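Local coordinates for uronate isomerase (Bacillus halodurans C-125, PDB 3HKA), which isomerises uronates such as D-glucuronate, which gives D-fructuronate, probably with zinc's help, as a member of the amidohydrolase superfamily, at residues Thr23-His28 with Ser348-His353; Tyr219-Leu224 with Pro254-Ile259; Leu297-Ser302 with Met320-Trp325. All blocks are in the same frame, centred on the assembly; numbering follows the deposited sequence.

Interaction 1. Residues Thr23-His28 with Ser348-His353; sequences TDMHTH and SFIPQH. With ZN (zinc ion), chain F; FIX (D-fructuronic acid), chain D.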
loop_
_atom_site.group_PDB
_atom_site.type_symbol
_atom_site.label_atom_id
_atom_site.label_comp_id
_atom_site.label_asym_id
_atom_site.label_seq_id
_atom_site.Cartn_x
_atom_site.Cartn_y
_atom_site.Cartn_z
ATOM N N THR A 23 13.339 -5.048 24.970
ATOM C CA THR A 23 14.394 -4.050 24.890
ATOM C C THR A 23 13.779 -3.052 23.911
ATOM O O THR A 23 13.579 -3.367 22.739
ATOM C CB THR A 23 15.708 -4.594 24.293
ATOM O OG1 THR A 23 16.423 -5.335 25.291
ATOM C CG2 THR A 23 16.589 -3.438 23.821
ATOM N N ASP A 24 13.442 -1.868 24.410
ATOM C CA ASP A 24 12.826 -0.817 23.602
ATOM C C ASP A 24 13.967 0.012 23.014
ATOM O O ASP A 24 14.467 0.930 23.666
ATOM C CB ASP A 24 11.946 0.051 24.502
ATOM C CG ASP A 24 10.872 0.779 23.738
ATOM O OD1 ASP A 24 11.105 1.098 22.553
ATOM O OD2 ASP A 24 9.801 1.039 24.329
ATOM N N MET A 25 14.366 -0.291 21.779
ATOM C CA MET A 25 15.505 0.397 21.182
ATOM C C MET A 25 15.370 1.842 20.686
ATOM O O MET A 25 16.315 2.391 20.120
ATOM C CB MET A 25 16.151 -0.504 20.118
ATOM C CG MET A 25 15.213 -1.085 19.086
ATOM S SD MET A 25 14.828 0.144 17.865
ATOM C CE MET A 25 16.448 0.353 17.096
ATOM N N HIS A 26 14.210 2.455 20.899
ATOM C CA HIS A 26 14.018 3.868 20.571
ATOM C C HIS A 26 12.839 4.484 21.312
ATOM O O HIS A 26 11.682 4.156 21.051
ATOM C CB HIS A 26 13.829 4.136 19.076
ATOM C CG HIS A 26 13.543 5.577 18.780
ATOM N ND1 HIS A 26 14.393 6.593 19.166
ATOM C CD2 HIS A 26 12.463 6.181 18.228
ATOM C CE1 HIS A 26 13.847 7.760 18.868
ATOM N NE2 HIS A 26 12.676 7.538 18.299
ATOM N N THR A 27 13.145 5.385 22.239
ATOM C CA THR A 27 12.114 6.070 23.005
ATOM C C THR A 27 12.602 7.480 23.262
ATOM O O THR A 27 13.732 7.838 22.919
ATOM C CB THR A 27 11.876 5.435 24.396
ATOM O OG1 THR A 27 12.902 5.877 25.300
ATOM C CG2 THR A 27 11.895 3.916 24.305
ATOM N N HIS A 28 11.736 8.272 23.875
ATOM C CA HIS A 28 12.055 9.636 24.233
ATOM C C HIS A 28 11.889 9.743 25.747
ATOM O O HIS A 28 11.384 10.735 26.269
ATOM C CB HIS A 28 11.127 10.595 23.495
ATOM C CG HIS A 28 11.405 10.668 22.025
ATOM N ND1 HIS A 28 12.366 11.498 21.491
ATOM C CD2 HIS A 28 10.903 9.959 20.986
ATOM C CE1 HIS A 28 12.445 11.298 20.188
ATOM N NE2 HIS A 28 11.567 10.369 19.856
ATOM N N SER A 348 14.907 -12.107 11.104
ATOM C CA SER A 348 16.073 -11.228 11.094
ATOM C C SER A 348 15.749 -9.733 11.047
ATOM O O SER A 348 16.314 -9.000 10.245
ATOM C CB SER A 348 17.023 -11.595 9.938
ATOM O OG SER A 348 16.389 -11.489 8.675
ATOM N N PHE A 349 14.833 -9.294 11.904
ATOM C CA PHE A 349 14.484 -7.877 11.979
ATOM C C PHE A 349 13.960 -7.529 13.375
ATOM O O PHE A 349 13.764 -8.416 14.210
ATOM C CB PHE A 349 13.458 -7.517 10.892
ATOM C CG PHE A 349 12.085 -8.072 11.124
ATOM C CD1 PHE A 349 11.071 -7.259 11.625
ATOM C CD2 PHE A 349 11.787 -9.399 10.811
ATOM C CE1 PHE A 349 9.778 -7.754 11.809
ATOM C CE2 PHE A 349 10.503 -9.902 10.989
ATOM C CZ PHE A 349 9.494 -9.082 11.488
ATOM N N ILE A 350 13.783 -6.236 13.635
ATOM C CA ILE A 350 13.268 -5.753 14.917
ATOM C C ILE A 350 11.903 -5.178 14.584
ATOM O O ILE A 350 11.793 -4.076 14.048
ATOM C CB ILE A 350 14.173 -4.657 15.509
ATOM C CG1 ILE A 350 15.585 -5.214 15.724
ATOM C CG2 ILE A 350 13.595 -4.154 16.836
ATOM C CD1 ILE A 350 16.583 -4.183 16.233
ATOM N N PRO A 351 10.836 -5.915 14.918
ATOM C CA PRO A 351 9.475 -5.469 14.623
ATOM C C PRO A 351 8.944 -4.189 15.244
ATOM O O PRO A 351 8.082 -3.538 14.648
ATOM C CB PRO A 351 8.626 -6.684 14.996
ATOM C CG PRO A 351 9.387 -7.281 16.134
ATOM C CD PRO A 351 10.830 -7.174 15.686
ATOM N N GLN A 352 9.453 -3.794 16.406
ATOM C CA GLN A 352 8.887 -2.606 17.022
ATOM C C GLN A 352 9.693 -1.907 18.104
ATOM O O GLN A 352 10.608 -2.478 18.704
ATOM C CB GLN A 352 7.511 -2.978 17.594
ATOM C CG GLN A 352 6.699 -1.826 18.151
ATOM C CD GLN A 352 6.252 -0.869 17.071
ATOM O OE1 GLN A 352 7.074 -0.316 16.340
ATOM N NE2 GLN A 352 4.941 -0.668 16.962
ATOM N N HIS A 353 9.329 -0.646 18.321
ATOM C CA HIS A 353 9.895 0.206 19.362
ATOM C C HIS A 353 8.694 1.056 19.790
ATOM O O HIS A 353 7.728 1.189 19.034
ATOM C CB HIS A 353 11.044 1.079 18.838
ATOM C CG HIS A 353 10.628 2.130 17.856
ATOM N ND1 HIS A 353 10.567 1.901 16.497
ATOM C CD2 HIS A 353 10.281 3.426 18.035
ATOM C CE1 HIS A 353 10.203 3.011 15.881
ATOM N NE2 HIS A 353 10.024 3.952 16.792
HETATM ZN ZN ZN F . 11.276 9.122 18.150
HETATM O O1A FIX D . 12.588 10.425 17.147
HETATM C C1 FIX D . 11.992 11.213 16.373
HETATM O O1B FIX D . 12.527 12.107 15.693
HETATM C C2 FIX D . 10.462 11.065 16.248
HETATM O O2 FIX D . 10.080 9.751 16.669
HETATM C C3 FIX D . 9.748 12.152 17.091
HETATM O O3 FIX D . 10.194 13.450 16.643
HETATM C C4 FIX D . 8.191 12.173 17.019
HETATM O O4 FIX D . 7.681 13.399 17.575
HETATM C C5 FIX D . 7.530 10.984 17.772
HETATM O O5 FIX D . 8.021 10.537 18.815
HETATM C C6 FIX D . 6.255 10.355 17.226
HETATM O O6 FIX D . 6.101 9.013 17.674
HETATM O O HOH W 1 12.706 -2.361 20.353
#

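Interaction 2. Residues Tyr219-Leu224 with Pro254-Ile259; sequences YMAVSL and PFAMMI. With FIX (D-fructuronic acid), chain D.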
loop_
_atom_site.group_PDB
_atom_site.type_symbol
_atom_site.label_atom_id
_atom_site.label_comp_id
_atom_site.label_asym_id
_atom_site.label_seq_id
_atom_site.Cartn_x
_atom_site.Cartn_y
_atom_site.Cartn_z
ATOM N N TYR A 219 24.177 3.539 19.747
ATOM C CA TYR A 219 24.190 3.956 18.347
ATOM C C TYR A 219 24.025 5.465 18.217
ATOM O O TYR A 219 23.615 6.137 19.165
ATOM C CB TYR A 219 23.092 3.223 17.535
ATOM C CG TYR A 219 21.642 3.505 17.911
ATOM C CD1 TYR A 219 21.055 4.750 17.659
ATOM C CD2 TYR A 219 20.845 2.513 18.486
ATOM C CE1 TYR A 219 19.712 4.995 17.968
ATOM C CE2 TYR A 219 19.504 2.748 18.798
ATOM C CZ TYR A 219 18.943 3.991 18.536
ATOM O OH TYR A 219 17.617 4.222 18.849
ATOM N N MET A 220 24.396 5.998 17.058
ATOM C CA MET A 220 24.229 7.417 16.772
ATOM C C MET A 220 22.994 7.468 15.881
ATOM O O MET A 220 22.768 6.553 15.087
ATOM C CB MET A 220 25.451 7.975 16.044
ATOM C CG MET A 220 26.677 8.112 16.940
ATOM S SD MET A 220 28.077 8.902 16.134
ATOM C CE MET A 220 28.856 7.474 15.317
ATOM N N ALA A 221 22.188 8.517 16.004
ATOM C CA ALA A 221 20.964 8.594 15.218
ATOM C C ALA A 221 20.632 9.962 14.635
ATOM O O ALA A 221 21.145 10.995 15.081
ATOM C CB ALA A 221 19.798 8.109 16.064
ATOM N N VAL A 222 19.756 9.953 13.634
ATOM C CA VAL A 222 19.312 11.178 12.981
ATOM C C VAL A 222 17.993 10.911 12.262
ATOM O O VAL A 222 17.780 9.813 11.741
ATOM C CB VAL A 222 20.357 11.678 11.946
ATOM C CG1 VAL A 222 20.410 10.733 10.746
ATOM C CG2 VAL A 222 20.010 13.093 11.489
ATOM N N SER A 223 17.091 11.890 12.269
ATOM C CA SER A 223 15.830 11.740 11.552
ATOM C C SER A 223 16.075 12.570 10.302
ATOM O O SER A 223 16.694 13.631 10.369
ATOM C CB SER A 223 14.635 12.266 12.368
ATOM O OG SER A 223 14.640 13.671 12.504
ATOM N N LEU A 224 15.611 12.077 9.162
ATOM C CA LEU A 224 15.855 12.745 7.892
ATOM C C LEU A 224 14.604 13.019 7.067
ATOM O O LEU A 224 13.590 12.336 7.205
ATOM C CB LEU A 224 16.848 11.898 7.092
ATOM C CG LEU A 224 18.177 11.644 7.814
ATOM C CD1 LEU A 224 18.875 10.405 7.236
ATOM C CD2 LEU A 224 19.066 12.873 7.685
ATOM N N PRO A 254 26.630 1.451 15.421
ATOM C CA PRO A 254 25.711 1.557 14.284
ATOM C C PRO A 254 25.209 2.984 14.075
ATOM O O PRO A 254 25.265 3.822 14.984
ATOM C CB PRO A 254 24.571 0.614 14.665
ATOM C CG PRO A 254 25.237 -0.389 15.576
ATOM C CD PRO A 254 26.118 0.496 16.418
ATOM N N PHE A 255 24.725 3.252 12.866
ATOM C CA PHE A 255 24.176 4.556 12.525
ATOM C C PHE A 255 22.695 4.362 12.227
ATOM O O PHE A 255 22.327 3.658 11.280
ATOM C CB PHE A 255 24.893 5.136 11.307
ATOM C CG PHE A 255 24.354 6.465 10.858
ATOM C CD1 PHE A 255 23.887 7.394 11.786
ATOM C CD2 PHE A 255 24.351 6.806 9.512
ATOM C CE1 PHE A 255 23.427 8.642 11.378
ATOM C CE2 PHE A 255 23.895 8.054 9.090
ATOM C CZ PHE A 255 23.432 8.973 10.027
ATOM N N ALA A 256 21.849 4.971 13.051
ATOM C CA ALA A 256 20.410 4.850 12.880
ATOM C C ALA A 256 19.848 6.017 12.088
ATOM O O ALA A 256 20.090 7.179 12.425
ATOM C CB ALA A 256 19.731 4.773 14.232
ATOM N N MET A 257 19.103 5.699 11.033
ATOM C CA MET A 257 18.481 6.718 10.193
ATOM C C MET A 257 16.965 6.532 10.208
ATOM O O MET A 257 16.458 5.450 9.901
ATOM C CB MET A 257 18.993 6.623 8.747
ATOM C CG MET A 257 20.499 6.754 8.603
ATOM S SD MET A 257 21.052 6.677 6.879
ATOM C CE MET A 257 21.030 4.926 6.610
ATOM N N MET A 258 16.246 7.588 10.581
ATOM C CA MET A 258 14.788 7.558 10.613
ATOM C C MET A 258 14.395 8.521 9.499
ATOM O O MET A 258 14.389 9.740 9.663
ATOM C CB MET A 258 14.290 8.010 11.986
ATOM C CG MET A 258 15.043 7.311 13.115
ATOM S SD MET A 258 14.159 7.200 14.679
ATOM C CE MET A 258 14.558 8.727 15.391
ATOM N N ILE A 259 14.075 7.944 8.351
ATOM C CA ILE A 259 13.781 8.714 7.149
ATOM C C ILE A 259 12.324 8.939 6.787
ATOM O O ILE A 259 11.497 8.036 6.905
ATOM C CB ILE A 259 14.482 8.041 5.951
ATOM C CG1 ILE A 259 15.976 7.906 6.261
ATOM C CG2 ILE A 259 14.244 8.840 4.673
ATOM C CD1 ILE A 259 16.688 6.841 5.465
HETATM O O1A FIX D . 12.588 10.425 17.147
HETATM C C1 FIX D . 11.992 11.213 16.373
HETATM O O1B FIX D . 12.527 12.107 15.693
HETATM C C2 FIX D . 10.462 11.065 16.248
HETATM O O2 FIX D . 10.080 9.751 16.669
HETATM C C3 FIX D . 9.748 12.152 17.091
HETATM O O3 FIX D . 10.194 13.450 16.643
HETATM C C4 FIX D . 8.191 12.173 17.019
HETATM O O4 FIX D . 7.681 13.399 17.575
HETATM C C5 FIX D . 7.530 10.984 17.772
HETATM O O5 FIX D . 8.021 10.537 18.815
HETATM C C6 FIX D . 6.255 10.355 17.226
HETATM O O6 FIX D . 6.101 9.013 17.674
#

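Interaction 3. Residues Leu297-Ser302 with Met320-Trp325; sequences LVTMLS and MIFGCW. With FIX (D-fructuronic acid), chain D.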
loop_
_atom_site.group_PDB
_atom_site.type_symbol
_atom_site.label_atom_id
_atom_site.label_comp_id
_atom_site.label_asym_id
_atom_site.label_seq_id
_atom_site.Cartn_x
_atom_site.Cartn_y
_atom_site.Cartn_z
ATOM N N LEU A 297 20.926 1.107 11.127
ATOM C CA LEU A 297 19.606 0.768 11.651
ATOM C C LEU A 297 18.697 1.756 10.926
ATOM O O LEU A 297 18.962 2.958 10.938
ATOM C CB LEU A 297 19.532 1.013 13.159
ATOM C CG LEU A 297 20.058 -0.075 14.098
ATOM C CD1 LEU A 297 20.427 0.546 15.443
ATOM C CD2 LEU A 297 19.006 -1.162 14.270
ATOM N N VAL A 298 17.640 1.263 10.291
ATOM C CA VAL A 298 16.747 2.147 9.545
ATOM C C VAL A 298 15.264 1.902 9.785
ATOM O O VAL A 298 14.821 0.767 9.955
ATOM C CB VAL A 298 16.995 2.026 8.014
ATOM C CG1 VAL A 298 16.023 2.931 7.234
ATOM C CG2 VAL A 298 18.422 2.406 7.686
ATOM N N THR A 299 14.506 2.991 9.815
ATOM C CA THR A 299 13.062 2.923 9.953
ATOM C C THR A 299 12.571 4.081 9.093
ATOM O O THR A 299 13.199 5.138 9.062
ATOM C CB THR A 299 12.593 3.083 11.425
ATOM O OG1 THR A 299 11.224 2.666 11.522
ATOM C CG2 THR A 299 12.719 4.547 11.898
ATOM N N MET A 300 11.475 3.882 8.369
ATOM C CA MET A 300 10.969 4.941 7.506
ATOM C C MET A 300 9.531 5.318 7.839
ATOM O O MET A 300 8.737 4.482 8.274
ATOM C CB MET A 300 11.124 4.520 6.037
ATOM C CG MET A 300 12.583 4.225 5.675
ATOM S SD MET A 300 12.870 3.790 3.944
ATOM C CE MET A 300 13.096 5.454 3.232
ATOM N N LEU A 301 9.207 6.590 7.623
ATOM C CA LEU A 301 7.893 7.129 7.950
ATOM C C LEU A 301 6.757 6.885 6.954
ATOM O O LEU A 301 5.603 6.768 7.349
ATOM C CB LEU A 301 8.030 8.635 8.208
ATOM C CG LEU A 301 6.897 9.319 8.976
ATOM C CD1 LEU A 301 6.701 8.614 10.317
ATOM C CD2 LEU A 301 7.232 10.800 9.184
ATOM N N SER A 302 7.078 6.811 5.669
ATOM C CA SER A 302 6.057 6.613 4.641
ATOM C C SER A 302 5.595 5.169 4.471
ATOM O O SER A 302 6.410 4.259 4.404
ATOM C CB SER A 302 6.579 7.141 3.296
ATOM O OG SER A 302 5.617 6.968 2.273
ATOM N N MET A 320 19.793 -3.239 9.403
ATOM C CA MET A 320 18.855 -3.845 10.332
ATOM C C MET A 320 17.683 -2.884 10.347
ATOM O O MET A 320 17.856 -1.715 10.680
ATOM C CB MET A 320 19.457 -3.958 11.737
ATOM C CG MET A 320 18.474 -4.476 12.795
ATOM S SD MET A 320 17.654 -6.041 12.368
ATOM C CE MET A 320 19.022 -7.204 12.533
ATOM N N ILE A 321 16.502 -3.345 9.952
ATOM C CA ILE A 321 15.353 -2.455 9.962
ATOM C C ILE A 321 14.616 -2.646 11.266
ATOM O O ILE A 321 14.588 -3.749 11.827
ATOM C CB ILE A 321 14.399 -2.699 8.764
ATOM C CG1 ILE A 321 13.837 -4.117 8.794
ATOM C CG2 ILE A 321 15.148 -2.439 7.461
ATOM C CD1 ILE A 321 12.824 -4.383 7.684
ATOM N N PHE A 322 14.027 -1.566 11.761
ATOM C CA PHE A 322 13.328 -1.636 13.029
ATOM C C PHE A 322 12.062 -0.810 13.077
ATOM O O PHE A 322 11.917 0.176 12.352
ATOM C CB PHE A 322 14.263 -1.167 14.152
ATOM C CG PHE A 322 14.534 0.315 14.135
ATOM C CD1 PHE A 322 13.738 1.190 14.875
ATOM C CD2 PHE A 322 15.570 0.841 13.370
ATOM C CE1 PHE A 322 13.969 2.563 14.856
ATOM C CE2 PHE A 322 15.813 2.219 13.343
ATOM C CZ PHE A 322 15.009 3.082 14.090
ATOM N N GLY A 323 11.164 -1.250 13.951
ATOM C CA GLY A 323 9.905 -0.585 14.227
ATOM C C GLY A 323 8.925 -0.138 13.162
ATOM O O GLY A 323 9.183 -0.196 11.958
ATOM N N CYS A 324 7.766 0.285 13.660
ATOM C CA CYS A 324 6.664 0.815 12.863
ATOM C C CYS A 324 6.567 2.221 13.434
ATOM O O CYS A 324 5.824 2.502 14.378
ATOM C CB CYS A 324 5.394 0.014 13.121
ATOM S SG CYS A 324 5.607 -1.740 12.711
ATOM N N TRP A 325 7.369 3.092 12.845
ATOM C CA TRP A 325 7.511 4.464 13.279
ATOM C C TRP A 325 6.406 5.493 13.070
ATOM O O TRP A 325 5.911 5.689 11.960
ATOM C CB TRP A 325 8.820 5.000 12.678
ATOM C CG TRP A 325 9.242 6.358 13.142
ATOM C CD1 TRP A 325 9.143 6.866 14.409
ATOM C CD2 TRP A 325 9.927 7.351 12.365
ATOM N NE1 TRP A 325 9.731 8.109 14.468
ATOM C CE2 TRP A 325 10.217 8.431 13.227
ATOM C CE3 TRP A 325 10.327 7.429 11.022
ATOM C CZ2 TRP A 325 10.888 9.581 12.789
ATOM C CZ3 TRP A 325 10.997 8.572 10.586
ATOM C CH2 TRP A 325 11.269 9.632 11.470
HETATM O O1A FIX D . 12.588 10.425 17.147
HETATM C C1 FIX D . 11.992 11.213 16.373
HETATM O O1B FIX D . 12.527 12.107 15.693
HETATM C C2 FIX D . 10.462 11.065 16.248
HETATM O O2 FIX D . 10.080 9.751 16.669
HETATM C C3 FIX D . 9.748 12.152 17.091
HETATM O O3 FIX D . 10.194 13.450 16.643
HETATM C C4 FIX D . 8.191 12.173 17.019
HETATM O O4 FIX D . 7.681 13.399 17.575
HETATM C C5 FIX D . 7.530 10.984 17.772
HETATM O O5 FIX D . 8.021 10.537 18.815
HETATM C C6 FIX D . 6.255 10.355 17.226
HETATM O O6 FIX D . 6.101 9.013 17.674
HETATM O O HOH W 2 8.797 2.780 10.319
#

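Interaction 1. Residues Thr23-His28 with Ser348-His353
The His-X-His metal motif at the end of the first barrel strand brings H26 against H353. The side chains run side by side, but their ring planes meet obliquely at 60°, and H353 CD2 sits at the edge of the H26 ring, 3.5 Å from H26 CD2. H353 CD2 also touches H26 O, which lies near the plane of the H353 ring. Histidine suits position 26 because NE2, next to CD2 in the ring, can coordinate: with CG anti to the backbone N (chi1 176°), H26 NE2 reaches the zinc ion at 2.1 Å. H28 NE2 binds at the same distance, while D355 and D-fructuronic acid, through O1A and O2, complete the site. H353 is second-shell, its NE2 hydrogen-bonded to D355. With an alanine in its place, D355 would probably lose a polar partner and H26 CD2 its neighbour, leaving the carboxylate freer to turn. Behind the rings, flexible M25 bends so that SD rests 4.0 Å from H353 CB and CG meets I350 CG2. A water oxygen lies 2.7 Å from both T23 O and Q352 O and accepts from M25 N. Two strand-1 histidines and a strand-8 aspartate sharing zinc are characteristic of the amidohydrolase (beta/alpha)8 barrel.

Interaction 2. Residues Tyr219-Leu224 with Pro254-Ile259
A221 pairs with A256, and V222 with M257, in the parallel strands of a beta-alpha-beta crossover whose connecting helix is 235-250. Five backbone hydrogen bonds zip the strands, from M220 N to P254 O through to L224 N to M258 O; the straightest, A256 N to M220 O, spans 2.7 Å at 177°. The face bearing M220, V222, L224, F255, M257 and I259 is the tightly packed one, turned toward helices 235-250 and 172-176. Here V222 has CG1 between its backbone N and carbonyl carbon (chi1 70°), which presents that methyl to the F255 ring, 3.6 Å from CZ. M257 CG covers part of one face of the same ring, and L224 CD1 lies 3.9 Å from I259 CG1, so branched, aromatic and methionine side chains fill the layer beneath the helices. The face of A221, S223, A256 and M258 is looser: also buried, with no solvent side, but facing the ligand pocket. The A221 and A256 CB methyls touch at 3.8 Å, yet such small groups cover less than larger chains do. A256 CB also sits 3.7 Å from Y219 CD1, whose ring extends until OH bonds to M25 O. S223 is small and polar, its OG held by D172, while CB lies 3.9 Å from O1B of D-fructuronic acid. M258 is long, its unbranched chain reaching into the pocket until CE is 3.1 Å from O1A of the sugar acid.

Interaction 3. Residues Leu297-Ser302 with Met320-Trp325
L297 begins the contact by lying alongside M320, its CD2 3.7 Å from M320 CG, while its CB brushes F322 CE2; flexible apolar chains suit this interior next to F408 and F411 of helix 393-412. V298 supplies the backbone pairing: its N donates to M320 O at 3.0 Å and its O accepts from F322 N, the regular bonds of parallel strands. Past this point the strands part, and T299 takes over with its side chain. Its OG1 is anti to the backbone N (chi1 -165°), which carries the hydroxyl to F322 O, where it donates a 2.7 Å bond. The beta-branch does double work, since T299 CB lies over the face of the F322 ring, 3.7 Å from its centroid, and CG2 approaches the W325 ring obliquely. A water links the two segments where they diverge, donating to T299 OG1 and to M300 O and accepting from W325 N, so that each of the three gains a partner in it. The carbonyl of M300 also receives a bond from Q306. L301 closes the contact by placing CD1 over a face of the indole, 4.2 Å from the six-membered ring centroid. Clasped in this way, W325 points NE1 at O2 of D-fructuronic acid, 2.8 Å away and nearly straight at 174°; that same O2 binds the zinc ion. Substrate-binding residues on loops that follow consecutive strands are the hallmark of a (beta/alpha)8-barrel active site.

Overall arrangement
Along the chain, interactions 2 and 3 follow in series inside the long loop that interaction 1 closes by joining strand 22-24 to the loop after helix 331-345. Interactions 2 and 3, with centres about 10 Å apart, belong to one sheet, in which strands 255-262 and 296-300 are neighbours bonded through M257 N to L297 O. Interaction 1 lies about 9 Å from interaction 3 and about 13 Å from interaction 2, centre to centre. It meets interaction 3 through I350 O to G323 N and interaction 2 where H26 NE2 packs on M258 CE. All three reach D-fructuronic acid, so a single pocket draws on parts of the chain far apart in sequence.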